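Local coordinates for protein A-adding tRNA nucleotidyltransferase (Aquifex aeolicus, PDB 4WBY) that adds the terminal adenosine to tRNA ending in CC, using ATP and magnesium, to complete the CCA end, at residues A[241-244]-A[245-248]; A[256-259]-A[260-264]; A[280-283]-A[284-288]; A[302-305]-A[306-310]. One frame throughout, in Å; residues are numbered along the deposited sequence.

Interaction 1. Residues A[241-244]-A[245-248]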
# COMPACT_ATOMS: atom_id res chain seq x y z
N TRP A 241 5.19 -12.86 -17.04
CA TRP A 241 3.88 -12.39 -17.46
C TRP A 241 3.35 -13.20 -18.63
O TRP A 241 4.12 -13.75 -19.42
CB TRP A 241 3.94 -10.93 -17.88
CG TRP A 241 3.99 -9.94 -16.77
CD1 TRP A 241 5.10 -9.35 -16.26
CD2 TRP A 241 2.88 -9.40 -16.05
NE1 TRP A 241 4.75 -8.47 -15.26
CE2 TRP A 241 3.39 -8.49 -15.11
CE3 TRP A 241 1.49 -9.60 -16.11
CZ2 TRP A 241 2.57 -7.77 -14.24
CZ3 TRP A 241 0.68 -8.89 -15.24
CH2 TRP A 241 1.22 -7.99 -14.32
N ASN A 242 2.03 -13.25 -18.75
CA ASN A 242 1.38 -13.65 -19.99
C ASN A 242 0.00 -13.01 -20.07
O ASN A 242 -0.48 -12.43 -19.09
CB ASN A 242 1.28 -15.17 -20.11
CG ASN A 242 0.49 -15.80 -18.99
OD1 ASN A 242 -0.69 -15.52 -18.82
ND2 ASN A 242 1.14 -16.65 -18.21
N GLU A 243 -0.62 -13.10 -21.24
CA GLU A 243 -1.88 -12.43 -21.50
C GLU A 243 -3.01 -12.95 -20.61
O GLU A 243 -3.84 -12.18 -20.15
CB GLU A 243 -2.26 -12.57 -22.97
CG GLU A 243 -3.59 -11.95 -23.35
CD GLU A 243 -3.58 -10.43 -23.29
OE1 GLU A 243 -2.49 -9.83 -23.15
OE2 GLU A 243 -4.67 -9.83 -23.38
N LYS A 244 -3.01 -14.26 -20.36
CA LYS A 244 -4.02 -14.88 -19.50
C LYS A 244 -4.03 -14.26 -18.10
O LYS A 244 -5.08 -13.90 -17.58
CB LYS A 244 -3.78 -16.39 -19.39
CG LYS A 244 -5.04 -17.22 -19.53
CD LYS A 244 -5.45 -17.31 -20.99
CE LYS A 244 -4.38 -17.99 -21.82
NZ LYS A 244 -4.04 -19.34 -21.28
N VAL A 245 -2.85 -14.17 -17.49
CA VAL A 245 -2.72 -13.58 -16.16
C VAL A 245 -3.16 -12.12 -16.17
O VAL A 245 -3.89 -11.67 -15.28
CB VAL A 245 -1.27 -13.69 -15.64
CG1 VAL A 245 -1.06 -12.80 -14.42
CG2 VAL A 245 -0.93 -15.14 -15.31
N LEU A 246 -2.73 -11.38 -17.18
CA LEU A 246 -3.07 -9.97 -17.26
C LEU A 246 -4.59 -9.79 -17.34
O LEU A 246 -5.16 -8.96 -16.62
CB LEU A 246 -2.39 -9.34 -18.47
CG LEU A 246 -2.54 -7.84 -18.65
CD1 LEU A 246 -1.97 -7.10 -17.46
CD2 LEU A 246 -1.86 -7.40 -19.94
N GLN A 247 -5.24 -10.57 -18.19
CA GLN A 247 -6.69 -10.46 -18.34
C GLN A 247 -7.41 -10.87 -17.06
O GLN A 247 -8.45 -10.29 -16.72
CB GLN A 247 -7.18 -11.30 -19.52
CG GLN A 247 -6.70 -10.79 -20.87
CD GLN A 247 -7.00 -9.31 -21.07
OE1 GLN A 247 -8.06 -8.83 -20.67
NE2 GLN A 247 -6.06 -8.59 -21.68
N LYS A 248 -6.86 -11.84 -16.34
CA LYS A 248 -7.43 -12.25 -15.06
C LYS A 248 -7.38 -11.10 -14.03
O LYS A 248 -8.31 -10.95 -13.23
CB LYS A 248 -6.70 -13.47 -14.50
CG LYS A 248 -7.01 -14.76 -15.22
CD LYS A 248 -6.39 -15.94 -14.50
CE LYS A 248 -6.96 -16.07 -13.11
NZ LYS A 248 -8.44 -16.25 -13.15
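The indole of Trp241 meets two apolar side chains one turn on, both at a slant to its ring. Leu246 CD1 lies 3.9 Å from Trp241 CZ3, and Val245 CG1 is more distant. Phe239 packs edge-to-face with the same indole. The carboxamide of Asn242 is the next flat group. Its OD1 accepts from Val245 N at 2.9 Å, with an N-H...O angle of 166° and the donor tilted from the amide plane. This is an N-cap: Asn242 stands just before the helix and takes up an amide of its first turn. With chi1 at 59°, CG lies between the backbone N and carbonyl carbon, which turns OD1 toward that amide. Val245 CG2 rests 3.5 Å from Asn242 OD1. A carboxylate and an amide meet on the exposed side. Gln247 NE2 comes from above the carboxylate plane to Glu243 OE2, 2.5 Å away. Bent and suspiciously short, this bond is doubtful in detail. The two planes are 34° apart. Backbone bonds Leu246 N to Asn242 O and Gln247 N to Glu243 O continue the turn. The contact starts helix 243-262. Trp241 and Leu246 pack on Arg227 of helix 219-228, and Trp241 touches Leu278 of helix 271-278.

Interaction 2. Residues A[256-259]-A[260-264]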
# COMPACT_ATOMS: atom_id res chain seq x y z
N VAL A 256 -13.65 -7.35 -7.44
CA VAL A 256 -13.30 -6.67 -6.20
C VAL A 256 -14.11 -5.38 -6.02
O VAL A 256 -14.58 -5.09 -4.92
CB VAL A 256 -11.79 -6.34 -6.17
CG1 VAL A 256 -11.48 -5.23 -5.16
CG2 VAL A 256 -10.99 -7.61 -5.87
N ASP A 257 -14.26 -4.62 -7.09
CA ASP A 257 -15.03 -3.38 -7.02
C ASP A 257 -16.48 -3.68 -6.68
O ASP A 257 -17.11 -2.98 -5.88
CB ASP A 257 -14.93 -2.59 -8.33
CG ASP A 257 -13.55 -1.98 -8.55
OD1 ASP A 257 -12.75 -1.91 -7.59
OD2 ASP A 257 -13.27 -1.56 -9.69
N TRP A 258 -17.01 -4.75 -7.27
CA TRP A 258 -18.37 -5.18 -6.98
C TRP A 258 -18.51 -5.60 -5.51
O TRP A 258 -19.44 -5.17 -4.82
CB TRP A 258 -18.78 -6.33 -7.90
CG TRP A 258 -20.06 -7.01 -7.50
CD1 TRP A 258 -21.33 -6.62 -7.83
CD2 TRP A 258 -20.19 -8.20 -6.70
NE1 TRP A 258 -22.24 -7.49 -7.28
CE2 TRP A 258 -21.57 -8.46 -6.58
CE3 TRP A 258 -19.28 -9.06 -6.08
CZ2 TRP A 258 -22.06 -9.56 -5.86
CZ3 TRP A 258 -19.77 -10.14 -5.37
CH2 TRP A 258 -21.14 -10.38 -5.26
N HIS A 259 -17.59 -6.42 -5.04
CA HIS A 259 -17.67 -6.91 -3.67
C HIS A 259 -17.57 -5.76 -2.66
O HIS A 259 -18.31 -5.72 -1.68
CB HIS A 259 -16.58 -7.94 -3.39
CG HIS A 259 -16.66 -8.52 -2.01
ND1 HIS A 259 -15.86 -8.09 -0.98
CD2 HIS A 259 -17.47 -9.47 -1.49
CE1 HIS A 259 -16.16 -8.75 0.12
NE2 HIS A 259 -17.14 -9.60 -0.16
N ALA A 260 -16.64 -4.83 -2.91
CA ALA A 260 -16.42 -3.72 -1.98
C ALA A 260 -17.65 -2.82 -1.91
O ALA A 260 -17.96 -2.26 -0.86
CB ALA A 260 -15.19 -2.92 -2.39
N LEU A 261 -18.35 -2.70 -3.04
CA LEU A 261 -19.54 -1.86 -3.12
C LEU A 261 -20.73 -2.53 -2.44
O LEU A 261 -21.44 -1.90 -1.65
CB LEU A 261 -19.87 -1.56 -4.58
CG LEU A 261 -21.11 -0.71 -4.87
CD1 LEU A 261 -20.93 0.68 -4.28
CD2 LEU A 261 -21.37 -0.63 -6.37
N GLU A 262 -20.94 -3.80 -2.74
CA GLU A 262 -22.13 -4.52 -2.31
C GLU A 262 -22.02 -5.09 -0.90
O GLU A 262 -23.04 -5.32 -0.24
CB GLU A 262 -22.45 -5.65 -3.29
CG GLU A 262 -22.77 -5.16 -4.70
CD GLU A 262 -24.05 -4.35 -4.77
OE1 GLU A 262 -24.99 -4.64 -4.00
OE2 GLU A 262 -24.12 -3.42 -5.60
N PHE A 263 -20.80 -5.31 -0.43
CA PHE A 263 -20.58 -5.87 0.90
C PHE A 263 -19.50 -5.09 1.66
O PHE A 263 -18.48 -5.65 2.05
CB PHE A 263 -20.20 -7.34 0.78
CG PHE A 263 -21.20 -8.16 0.02
CD1 PHE A 263 -22.36 -8.59 0.63
CD2 PHE A 263 -20.99 -8.48 -1.31
CE1 PHE A 263 -23.29 -9.34 -0.07
CE2 PHE A 263 -21.92 -9.23 -2.01
CZ PHE A 263 -23.07 -9.66 -1.39
N SER A 264 -19.76 -3.81 1.89
CA SER A 264 -18.76 -2.90 2.46
C SER A 264 -18.28 -3.31 3.86
O SER A 264 -17.16 -2.99 4.25
CB SER A 264 -19.32 -1.48 2.51
OG SER A 264 -20.39 -1.38 3.43
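Trp258 and Phe263 touch through their rings, with Trp258 CH2 3.5 Å from Phe263 CE2. The pair is an offset edge-to-face contact: the edge of Phe263 is directed at the face of the indole, and the planes stand at 75°. Glu262 lies over the pyrrole part of the same indole. Its CG is 3.8 Å from the centroid of the five-membered ring, a CH-pi contact. His259 meets Phe263 as well. Phe263 CB sits over one face of the imidazole, while the two rings are oblique, with Phe263 CD2 3.7 Å from His259 CD2. Both Trp258 and His259 have CG opposite their own backbone N (chi1 169° and -177°). This swings the two rings out from the helix, where Phe263, five and four residues later, can meet them. Backbone bonds set the spacing: Glu262 N donates to Trp258 O at 2.9 Å, and Phe263 N to His259 O at 2.8 Å. Phe263 is the first to leave helical geometry. Further out, Leu356 of helix 349-359 packs on Trp258 and Phe263. Leu340 of helix 336-342 touches His259, and Tyr270 OH bonds to His259 ND1. The aromatic cluster is probably held mainly by dispersion and CH-pi contacts, with Tyr270 fixing the imidazole's rotation.

Interaction 3. Residues A[280-283]-A[284-288]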
# COMPACT_ATOMS: atom_id res chain seq x y z
N SER A 280 0.29 -17.19 -9.77
CA SER A 280 -0.49 -18.41 -9.92
C SER A 280 0.14 -19.43 -10.86
O SER A 280 -0.30 -20.57 -10.89
CB SER A 280 -1.91 -18.07 -10.39
OG SER A 280 -1.90 -17.52 -11.69
N ASN A 281 1.17 -19.06 -11.61
CA ASN A 281 1.82 -20.04 -12.47
C ASN A 281 3.16 -20.54 -11.92
O ASN A 281 3.79 -21.41 -12.51
CB ASN A 281 2.02 -19.47 -13.87
CG ASN A 281 0.73 -19.41 -14.66
OD1 ASN A 281 -0.14 -20.27 -14.50
ND2 ASN A 281 0.60 -18.39 -15.50
N LEU A 282 3.58 -19.98 -10.79
CA LEU A 282 4.74 -20.50 -10.08
C LEU A 282 4.45 -21.88 -9.51
O LEU A 282 3.31 -22.20 -9.20
CB LEU A 282 5.13 -19.58 -8.92
CG LEU A 282 5.66 -18.17 -9.15
CD1 LEU A 282 6.03 -17.57 -7.81
CD2 LEU A 282 6.85 -18.18 -10.09
N ASP A 283 5.50 -22.69 -9.36
CA ASP A 283 5.42 -23.93 -8.61
C ASP A 283 4.99 -23.61 -7.19
O ASP A 283 5.31 -22.55 -6.66
CB ASP A 283 6.75 -24.67 -8.60
CG ASP A 283 7.16 -25.16 -9.98
OD1 ASP A 283 6.28 -25.63 -10.73
OD2 ASP A 283 8.36 -25.07 -10.32
N TYR A 284 4.26 -24.53 -6.57
CA TYR A 284 3.68 -24.28 -5.25
C TYR A 284 4.73 -23.90 -4.20
O TYR A 284 4.52 -22.97 -3.43
CB TYR A 284 2.90 -25.51 -4.79
CG TYR A 284 2.55 -25.50 -3.32
CD1 TYR A 284 1.66 -24.56 -2.80
CD2 TYR A 284 3.12 -26.42 -2.45
CE1 TYR A 284 1.34 -24.56 -1.45
CE2 TYR A 284 2.81 -26.42 -1.10
CZ TYR A 284 1.92 -25.49 -0.61
OH TYR A 284 1.62 -25.50 0.73
N GLU A 285 5.85 -24.62 -4.18
CA GLU A 285 6.90 -24.36 -3.19
C GLU A 285 7.45 -22.94 -3.27
O GLU A 285 7.64 -22.29 -2.25
CB GLU A 285 8.06 -25.34 -3.35
CG GLU A 285 7.80 -26.70 -2.75
CD GLU A 285 6.82 -27.52 -3.56
OE1 GLU A 285 6.58 -27.16 -4.73
OE2 GLU A 285 6.30 -28.52 -3.02
N ARG A 286 7.72 -22.46 -4.48
CA ARG A 286 8.25 -21.10 -4.61
C ARG A 286 7.19 -20.06 -4.30
O ARG A 286 7.49 -19.03 -3.70
CB ARG A 286 8.87 -20.86 -5.99
CG ARG A 286 8.04 -21.32 -7.17
CD ARG A 286 8.78 -21.09 -8.49
NE ARG A 286 8.13 -21.80 -9.59
CZ ARG A 286 8.40 -21.62 -10.88
NH1 ARG A 286 9.32 -20.75 -11.25
NH2 ARG A 286 7.75 -22.33 -11.79
N GLY A 287 5.94 -20.32 -4.68
CA GLY A 287 4.85 -19.42 -4.33
C GLY A 287 4.65 -19.33 -2.82
O GLY A 287 4.48 -18.24 -2.26
N LYS A 288 4.68 -20.50 -2.17
CA LYS A 288 4.55 -20.59 -0.72
C LYS A 288 5.66 -19.80 -0.04
O LYS A 288 5.40 -19.01 0.87
CB LYS A 288 4.58 -22.06 -0.28
CG LYS A 288 4.61 -22.29 1.22
CD LYS A 288 4.59 -23.79 1.55
CE LYS A 288 4.68 -24.05 3.04
NZ LYS A 288 6.04 -23.76 3.58
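Asp283 and Arg286 meet in a salt bridge, with Asp283 OD2 3.2 Å from Arg286 NH2. The guanidinium and carboxylate planes are turned 38° apart, so the two groups do not lie flat against each other. The arginine also runs close along the backbone of its partner, and Asp283 CA lies at the edge of the guanidinium, in its plane. Asp283 CB is 3.3 Å from Arg286 NE. Arg286 NE also comes within 2.8 Å of Asp283 N. Both are donors and are not hydrogen-bonded, a tight approach that the salt bridge probably offsets. The first torsion of Arg286 (chi1 46°) sets CG between its backbone N and carbonyl carbon. From there the chain runs extended to NE, back past the start of the helix. Arg286 CG passes 3.0 Å from Asp283 O on the way. Asp283 holds the N-cap position of helix 284-293, but its carboxylate makes no capping bond and turns to the arginine instead. Its carbonyl serves the helix: Asp283 O accepts from Gly287 N at 3.0 Å in a nearly straight bond (167°), the first i to i+4 bond of the turn. A carboxylate at this end would probably also be favoured by the helix dipole. Leu282 is the third main partner. Its CD2 lies over one face of the guanidinium, offset toward the rim and 3.7 Å from Arg286 NH1. The other methyl, CD1, reaches Gly287 CA at 4.1 Å. Leu282 also packs on Ile236.

Interaction 4. Residues A[302-305]-A[306-310]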
# COMPACT_ATOMS: atom_id res chain seq x y z
N GLU A 302 -3.32 -19.55 3.11
CA GLU A 302 -4.25 -20.66 3.01
C GLU A 302 -4.99 -20.63 1.67
O GLU A 302 -5.21 -21.66 1.05
CB GLU A 302 -5.24 -20.65 4.17
CG GLU A 302 -4.60 -20.84 5.56
CD GLU A 302 -4.07 -22.25 5.81
OE1 GLU A 302 -4.34 -23.17 5.01
OE2 GLU A 302 -3.40 -22.44 6.85
N THR A 303 -5.37 -19.44 1.22
CA THR A 303 -6.04 -19.34 -0.08
C THR A 303 -5.10 -19.76 -1.21
O THR A 303 -5.53 -20.41 -2.16
CB THR A 303 -6.60 -17.93 -0.32
OG1 THR A 303 -7.75 -17.76 0.53
CG2 THR A 303 -7.05 -17.74 -1.77
N TYR A 304 -3.82 -19.40 -1.11
CA TYR A 304 -2.87 -19.86 -2.12
C TYR A 304 -2.73 -21.39 -2.16
O TYR A 304 -2.76 -21.99 -3.23
CB TYR A 304 -1.49 -19.22 -1.90
CG TYR A 304 -0.48 -19.69 -2.92
CD1 TYR A 304 -0.52 -19.23 -4.23
CD2 TYR A 304 0.51 -20.60 -2.57
CE1 TYR A 304 0.40 -19.68 -5.17
CE2 TYR A 304 1.42 -21.05 -3.50
CZ TYR A 304 1.37 -20.58 -4.79
OH TYR A 304 2.29 -21.06 -5.70
N LYS A 305 -2.61 -22.02 -0.99
CA LYS A 305 -2.51 -23.48 -0.94
C LYS A 305 -3.76 -24.09 -1.54
O LYS A 305 -3.69 -25.06 -2.31
CB LYS A 305 -2.30 -23.95 0.50
CG LYS A 305 -2.11 -25.47 0.66
CD LYS A 305 -1.89 -25.81 2.12
CE LYS A 305 -1.53 -27.26 2.33
NZ LYS A 305 -1.29 -27.53 3.77
N PHE A 306 -4.91 -23.51 -1.22
CA PHE A 306 -6.19 -23.98 -1.73
C PHE A 306 -6.26 -23.82 -3.25
O PHE A 306 -6.70 -24.73 -3.96
CB PHE A 306 -7.35 -23.22 -1.07
CG PHE A 306 -8.69 -23.84 -1.31
CD1 PHE A 306 -9.43 -23.54 -2.45
CD2 PHE A 306 -9.21 -24.76 -0.41
CE1 PHE A 306 -10.67 -24.14 -2.68
CE2 PHE A 306 -10.45 -25.35 -0.62
CZ PHE A 306 -11.18 -25.04 -1.76
N MET A 307 -5.81 -22.67 -3.74
CA MET A 307 -5.75 -22.38 -5.16
C MET A 307 -4.96 -23.47 -5.88
O MET A 307 -5.37 -23.96 -6.93
CB MET A 307 -5.13 -20.98 -5.40
CG MET A 307 -5.32 -20.45 -6.82
SD MET A 307 -4.67 -18.79 -7.09
CE MET A 307 -2.91 -19.11 -7.06
N LYS A 308 -3.82 -23.86 -5.31
CA LYS A 308 -2.95 -24.81 -5.99
C LYS A 308 -3.46 -26.26 -5.92
O LYS A 308 -3.45 -26.97 -6.92
CB LYS A 308 -1.52 -24.73 -5.44
CG LYS A 308 -0.89 -23.35 -5.58
CD LYS A 308 -0.88 -22.85 -7.01
CE LYS A 308 0.14 -23.61 -7.84
NZ LYS A 308 0.30 -23.01 -9.19
N PHE A 309 -3.91 -26.69 -4.74
CA PHE A 309 -4.27 -28.09 -4.51
C PHE A 309 -5.73 -28.44 -4.73
O PHE A 309 -6.05 -29.53 -5.25
CB PHE A 309 -3.90 -28.49 -3.09
CG PHE A 309 -2.44 -28.75 -2.89
CD1 PHE A 309 -1.57 -27.71 -2.62
CD2 PHE A 309 -1.94 -30.04 -2.98
CE1 PHE A 309 -0.22 -27.96 -2.43
CE2 PHE A 309 -0.60 -30.29 -2.82
CZ PHE A 309 0.27 -29.25 -2.54
N LYS A 310 -6.63 -27.56 -4.32
CA LYS A 310 -8.03 -27.94 -4.16
C LYS A 310 -8.97 -27.23 -5.11
O LYS A 310 -10.08 -27.70 -5.35
CB LYS A 310 -8.48 -27.68 -2.71
CG LYS A 310 -7.64 -28.42 -1.68
CD LYS A 310 -8.27 -28.36 -0.30
CE LYS A 310 -7.49 -29.20 0.69
NZ LYS A 310 -7.37 -30.62 0.24
O HOH W 1 1.60 -20.74 -8.15
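Lys308 NZ is held by three oxygens. It donates to a water at 2.8 Å, and it also bonds to the backbone O atoms of Ser280 and Leu282 in the loop before helix 284-293. The same water accepts from Tyr304 OH at 2.6 Å, so it bridges the phenol and the ammonium one turn apart. The aliphatic part of the lysine lies over one face of the Tyr304 ring. Lys308 CG is 3.9 Å from the ring centroid and 20° off its normal, a CH-pi contact placed toward the rim. Bends at chi2 and chi3 of Lys308 carry its chain past the phenol to the water. Met307 CE approaches the same ring at a slant, 3.7 Å from Tyr304 CD1. Further on, Phe309 CD1 is 4.0 Å from Lys305 CG, and Lys305 O lies at the edge of the Phe309 ring, in its plane. The backbone bonds are those of an alpha-helix, among them Met307 N to Thr303 O at 2.8 Å and Phe309 N to Lys305 O at 2.9 Å. Around this last part of helix 298-309, Leu276 of helix 271-278 and Leu291 of helix 284-293 pack on Tyr304. Leu341 of helix 336-342 packs on Met307. The carbonyl and water oxygens would favour a charged ammonium at Lys308, while its methylenes add apolar contact with the tyrosine face.

All four contacts are local, and they follow one another in series; none nests in or crosses another. Interaction 1 starts helix 243-262 and interaction 2 ends it, with their centres about 23 Å apart. Interaction 3 comes next, where the loop after helix 271-278 turns into helix 284-293. Interaction 4 forms the last part of helix 298-309, the following helix. Interactions 1 and 3 touch by packing, through Asn242 and Val245 against Asn281. Interactions 3 and 4 touch where Lys308 reaches the loop and Tyr304 packs on Gly287. Interaction 2 touches none of the others. The contacts lie on three helices, 243-262, 284-293 and 298-309, of the helical C-terminal half of this chain.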